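Local coordinates for protein glycosyl hydrolase (Rhizobium leguminosarum bv. trifolii, PDB 5NDX) that probably hydrolyses O-glycosidic bonds as a family 39 glycoside hydrolase, a bacterial orthologue of human alpha-L-iduronidase, at residues Gly208-His220 with Leu249-Val262. The protein carries 2 engineered substitutions. Sequence-based numbering, arbitrary orientation.
Sequences GDGPPRIDYISIH and LKEHHPRLAGLPIV. With 8U8 ((2~{R},3~{S},4~{S},5~{R},6~{S})-6-(4-methyl-2-oxidanylidene-chromen-7-yl)oxy-3,4,5-tris(oxidanyl)oxane-2-carboxylic acid), chain N.
I217 carries the tight part of this contact, gripping 249-262 through both its backbone and its side chain. Its N-H runs nearly straight into the carbonyl of P260 (N to O 2.9 Å, 168° at the hydrogen), and its own O accepts a bond from V262 N at 2.8 Å. I219 N then bonds to V262 O, continuing the parallel ladder. With CG1 anti to the carbonyl carbon (chi1 -64°), the I217 side chain reaches helix 235-252 and meets L249 tip to tip, CD1 to CD1 at 3.5 Å, while L256 and L259 also touch that methyl and M196 of helix 190-200 touches both I217 and L249. These are neighbouring strands 216-219 and 261-263 of the TIM barrel, joined by a right-handed beta-alpha-beta crossover through helix 235-252. The phenol ring of Y216 lies beneath the coumarin methyl of the bound 8U8, C15 sitting 3.8 Å above the ring centre, and V262 CG2 meets Y216 CD1 obliquely at 3.9 Å. The hydroxyl of Y216 is tied to F141 O, so an alanine here would probably leave the coumarin without its aromatic floor and that carbonyl without its donor. Toward solvent the packing thins: I214 CG2 still rests on L259 CD1 at 3.8 Å, but farther out P211 CG merely brushes R255 NH2, whose guanidinium is held by a salt bridge to D200.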
# COMPACT_ATOMS: atom_id res chain seq x y z
N GLY A 208 -32.00 -3.30 -22.97
CA GLY A 208 -32.96 -4.32 -22.50
C GLY A 208 -32.49 -5.66 -22.95
O GLY A 208 -33.28 -6.58 -23.13
N ASP A 209 -31.18 -5.77 -23.06
CA ASP A 209 -30.56 -6.57 -24.08
C ASP A 209 -29.34 -7.22 -23.46
O ASP A 209 -28.21 -6.81 -23.71
CB ASP A 209 -30.18 -5.65 -25.24
CG ASP A 209 -29.43 -6.36 -26.34
OD1 ASP A 209 -29.76 -7.54 -26.62
OD2 ASP A 209 -28.50 -5.75 -26.93
N GLY A 210 -29.58 -8.23 -22.64
CA GLY A 210 -28.50 -8.98 -22.04
C GLY A 210 -27.97 -8.32 -20.78
O GLY A 210 -28.32 -7.17 -20.45
N PRO A 211 -27.13 -9.06 -20.04
CA PRO A 211 -26.66 -8.59 -18.74
C PRO A 211 -25.63 -7.47 -18.87
O PRO A 211 -24.89 -7.43 -19.84
CB PRO A 211 -26.04 -9.85 -18.12
CG PRO A 211 -25.58 -10.63 -19.30
CD PRO A 211 -26.53 -10.35 -20.43
N PRO A 212 -25.58 -6.55 -17.89
CA PRO A 212 -24.47 -5.59 -17.88
C PRO A 212 -23.12 -6.31 -17.71
O PRO A 212 -23.06 -7.38 -17.11
CB PRO A 212 -24.78 -4.73 -16.65
CG PRO A 212 -25.45 -5.67 -15.73
CD PRO A 212 -26.35 -6.49 -16.63
N ARG A 213 -22.09 -5.77 -18.33
CA ARG A 213 -20.76 -6.36 -18.26
C ARG A 213 -20.20 -6.31 -16.83
O ARG A 213 -20.61 -5.47 -16.00
CB ARG A 213 -19.80 -5.65 -19.21
CG ARG A 213 -19.51 -4.20 -18.86
CD ARG A 213 -18.48 -3.64 -19.85
NE ARG A 213 -18.43 -2.18 -19.75
CZ ARG A 213 -17.56 -1.46 -19.03
NH1 ARG A 213 -16.60 -2.05 -18.30
NH2 ARG A 213 -17.64 -0.13 -19.04
N ILE A 214 -19.31 -7.25 -16.54
CA ILE A 214 -18.53 -7.24 -15.30
C ILE A 214 -17.13 -7.71 -15.66
O ILE A 214 -16.94 -8.77 -16.25
CB ILE A 214 -19.20 -8.07 -14.18
CG1 ILE A 214 -18.38 -7.97 -12.88
CG2 ILE A 214 -19.38 -9.53 -14.58
CD1 ILE A 214 -19.13 -8.41 -11.63
N ASP A 215 -16.15 -6.87 -15.35
CA ASP A 215 -14.76 -7.12 -15.72
C ASP A 215 -13.99 -7.78 -14.59
O ASP A 215 -12.95 -8.33 -14.84
CB ASP A 215 -14.11 -5.83 -16.12
CG ASP A 215 -14.77 -5.21 -17.36
OD1 ASP A 215 -14.87 -5.93 -18.36
OD2 ASP A 215 -15.22 -4.06 -17.33
N TYR A 216 -14.49 -7.73 -13.36
CA TYR A 216 -13.82 -8.39 -12.21
C TYR A 216 -14.82 -8.55 -11.09
O TYR A 216 -15.78 -7.78 -10.99
CB TYR A 216 -12.53 -7.62 -11.78
CG TYR A 216 -12.84 -6.27 -11.21
CD1 TYR A 216 -13.19 -6.12 -9.88
CD2 TYR A 216 -12.88 -5.13 -12.02
CE1 TYR A 216 -13.52 -4.87 -9.35
CE2 TYR A 216 -13.23 -3.89 -11.51
CZ TYR A 216 -13.53 -3.76 -10.15
OH TYR A 216 -13.90 -2.55 -9.59
N ILE A 217 -14.57 -9.51 -10.22
CA ILE A 217 -15.38 -9.75 -9.06
C ILE A 217 -14.62 -9.33 -7.80
O ILE A 217 -13.53 -9.82 -7.54
CB ILE A 217 -15.77 -11.24 -9.01
CG1 ILE A 217 -16.64 -11.57 -10.24
CG2 ILE A 217 -16.55 -11.53 -7.75
CD1 ILE A 217 -16.70 -13.04 -10.55
N SER A 218 -15.22 -8.45 -7.00
CA SER A 218 -14.58 -7.97 -5.80
C SER A 218 -15.38 -8.28 -4.55
O SER A 218 -16.61 -8.11 -4.52
CB SER A 218 -14.30 -6.47 -5.88
OG SER A 218 -15.48 -5.75 -6.03
N ILE A 219 -14.65 -8.70 -3.52
CA ILE A 219 -15.17 -8.91 -2.17
C ILE A 219 -14.18 -8.37 -1.14
O ILE A 219 -13.02 -8.12 -1.50
CB ILE A 219 -15.37 -10.41 -1.91
CG1 ILE A 219 -14.10 -11.21 -2.11
CG2 ILE A 219 -16.45 -10.97 -2.84
CD1 ILE A 219 -14.27 -12.68 -1.79
N HIS A 220 -14.62 -8.16 0.11
CA HIS A 220 -13.71 -7.97 1.23
C HIS A 220 -13.69 -9.25 2.07
O HIS A 220 -14.74 -9.75 2.47
CB HIS A 220 -14.07 -6.93 2.31
CG HIS A 220 -14.83 -5.76 1.87
ND1 HIS A 220 -14.71 -5.21 0.62
CD2 HIS A 220 -15.69 -4.97 2.56
CE1 HIS A 220 -15.44 -4.12 0.55
NE2 HIS A 220 -16.08 -3.99 1.69
N LEU A 249 -18.98 -19.74 -7.67
CA LEU A 249 -19.04 -19.29 -9.05
C LEU A 249 -18.87 -20.44 -10.04
O LEU A 249 -19.56 -20.45 -11.06
CB LEU A 249 -17.99 -18.22 -9.38
CG LEU A 249 -18.06 -16.92 -8.57
CD1 LEU A 249 -16.83 -16.08 -8.79
CD2 LEU A 249 -19.30 -16.13 -8.91
N LYS A 250 -17.95 -21.36 -9.78
CA LYS A 250 -17.71 -22.46 -10.69
C LYS A 250 -19.01 -23.30 -10.84
O LYS A 250 -19.34 -23.68 -11.93
CB LYS A 250 -16.55 -23.36 -10.25
CG LYS A 250 -15.13 -22.82 -10.47
CD LYS A 250 -14.08 -23.88 -10.12
CE LYS A 250 -12.64 -23.35 -10.04
NZ LYS A 250 -12.12 -22.63 -11.25
N GLU A 251 -19.72 -23.52 -9.73
CA GLU A 251 -20.92 -24.33 -9.72
C GLU A 251 -22.12 -23.60 -10.32
O GLU A 251 -22.80 -24.16 -11.17
CB GLU A 251 -21.27 -24.77 -8.30
CG GLU A 251 -22.11 -26.04 -8.23
CD GLU A 251 -22.98 -26.08 -6.98
OE1 GLU A 251 -22.64 -26.78 -6.00
OE2 GLU A 251 -24.01 -25.38 -6.98
N HIS A 252 -22.36 -22.37 -9.89
CA HIS A 252 -23.57 -21.63 -10.27
C HIS A 252 -23.46 -20.66 -11.43
O HIS A 252 -24.48 -20.32 -12.01
CB HIS A 252 -24.09 -20.84 -9.08
CG HIS A 252 -24.63 -21.70 -8.02
ND1 HIS A 252 -24.04 -21.83 -6.78
CD2 HIS A 252 -25.70 -22.54 -8.02
CE1 HIS A 252 -24.73 -22.68 -6.06
NE2 HIS A 252 -25.74 -23.13 -6.78
N HIS A 253 -22.27 -20.14 -11.70
CA HIS A 253 -22.09 -19.12 -12.73
C HIS A 253 -20.77 -19.36 -13.44
O HIS A 253 -19.90 -18.49 -13.44
CB HIS A 253 -22.16 -17.69 -12.15
CG HIS A 253 -23.40 -17.39 -11.37
ND1 HIS A 253 -23.41 -17.29 -10.00
CD2 HIS A 253 -24.68 -17.19 -11.77
CE1 HIS A 253 -24.63 -17.01 -9.58
NE2 HIS A 253 -25.42 -16.95 -10.63
N PRO A 254 -20.60 -20.55 -14.05
CA PRO A 254 -19.31 -20.93 -14.65
C PRO A 254 -18.76 -19.93 -15.66
O PRO A 254 -17.55 -19.83 -15.80
CB PRO A 254 -19.60 -22.29 -15.32
CG PRO A 254 -21.10 -22.37 -15.46
CD PRO A 254 -21.63 -21.59 -14.28
N ARG A 255 -19.62 -19.18 -16.33
CA ARG A 255 -19.15 -18.17 -17.29
C ARG A 255 -18.38 -17.02 -16.61
O ARG A 255 -17.62 -16.35 -17.26
CB ARG A 255 -20.34 -17.59 -18.09
CG ARG A 255 -19.91 -16.85 -19.36
CD ARG A 255 -21.06 -16.40 -20.30
NE ARG A 255 -21.49 -15.00 -20.07
CZ ARG A 255 -22.45 -14.61 -19.22
NH1 ARG A 255 -23.10 -15.51 -18.50
NH2 ARG A 255 -22.77 -13.31 -19.08
N LEU A 256 -18.65 -16.76 -15.33
CA LEU A 256 -17.96 -15.72 -14.57
C LEU A 256 -16.75 -16.20 -13.75
O LEU A 256 -15.95 -15.38 -13.31
CB LEU A 256 -18.95 -15.01 -13.64
CG LEU A 256 -20.24 -14.46 -14.28
CD1 LEU A 256 -21.15 -13.91 -13.20
CD2 LEU A 256 -20.03 -13.40 -15.34
N ALA A 257 -16.61 -17.51 -13.56
CA ALA A 257 -15.68 -18.07 -12.57
C ALA A 257 -14.20 -17.81 -12.86
O ALA A 257 -13.40 -17.81 -11.93
CB ALA A 257 -15.92 -19.58 -12.37
N GLY A 258 -13.86 -17.62 -14.13
CA GLY A 258 -12.52 -17.28 -14.59
C GLY A 258 -12.18 -15.78 -14.60
O GLY A 258 -11.04 -15.43 -14.92
N LEU A 259 -13.12 -14.92 -14.20
CA LEU A 259 -12.86 -13.48 -14.15
C LEU A 259 -11.80 -13.11 -13.07
O LEU A 259 -11.58 -13.85 -12.11
CB LEU A 259 -14.14 -12.68 -13.86
CG LEU A 259 -15.16 -12.54 -15.01
CD1 LEU A 259 -16.43 -11.86 -14.51
CD2 LEU A 259 -14.57 -11.78 -16.20
N PRO A 260 -11.15 -11.97 -13.25
CA PRO A 260 -10.26 -11.47 -12.21
C PRO A 260 -10.99 -11.36 -10.86
O PRO A 260 -12.12 -10.89 -10.80
CB PRO A 260 -9.78 -10.11 -12.76
CG PRO A 260 -9.86 -10.26 -14.27
CD PRO A 260 -11.04 -11.19 -14.52
N ILE A 261 -10.36 -11.88 -9.82
CA ILE A 261 -10.89 -11.84 -8.43
C ILE A 261 -10.08 -10.83 -7.65
O ILE A 261 -8.83 -10.83 -7.70
CB ILE A 261 -10.74 -13.20 -7.73
CG1 ILE A 261 -11.42 -14.31 -8.55
CG2 ILE A 261 -11.36 -13.17 -6.33
CD1 ILE A 261 -12.91 -14.10 -8.79
N VAL A 262 -10.79 -9.97 -6.92
CA VAL A 262 -10.17 -8.88 -6.18
C VAL A 262 -10.66 -8.93 -4.73
O VAL A 262 -11.87 -9.08 -4.50
CB VAL A 262 -10.56 -7.57 -6.84
CG1 VAL A 262 -10.17 -6.37 -5.98
CG2 VAL A 262 -9.94 -7.51 -8.24
C15 8U8 N . -9.65 -3.88 -9.57
C13 8U8 N . -8.81 -4.56 -10.46
C14 8U8 N . -9.35 -5.44 -11.38
C16 8U8 N . -8.53 -6.06 -12.32
O9 8U8 N . -9.01 -6.87 -13.09
O8 8U8 N . -7.18 -5.87 -12.28
C11 8U8 N . -6.65 -4.98 -11.42
C10 8U8 N . -5.29 -4.79 -11.54
C12 8U8 N . -7.43 -4.32 -10.49
C7 8U8 N . -6.80 -3.40 -9.65
C8 8U8 N . -5.42 -3.21 -9.76
C9 8U8 N . -4.66 -3.89 -10.71
O2 8U8 N . -3.31 -3.65 -10.78
C5 8U8 N . -2.60 -3.98 -12.01
O1 8U8 N . -2.26 -5.35 -11.78
C1 8U8 N . -1.41 -6.01 -12.75
C6 8U8 N . -2.10 -6.12 -14.15
O7 8U8 N . -3.35 -6.11 -14.21
O6 8U8 N . -1.36 -6.15 -15.14
C2 8U8 N . -0.12 -5.20 -12.80
O5 8U8 N . 0.86 -5.77 -13.72
C3 8U8 N . -0.44 -3.73 -13.19
O4 8U8 N . 0.77 -3.01 -13.14
C4 8U8 N . -1.39 -3.12 -12.16
O3 8U8 N . -1.80 -1.80 -12.54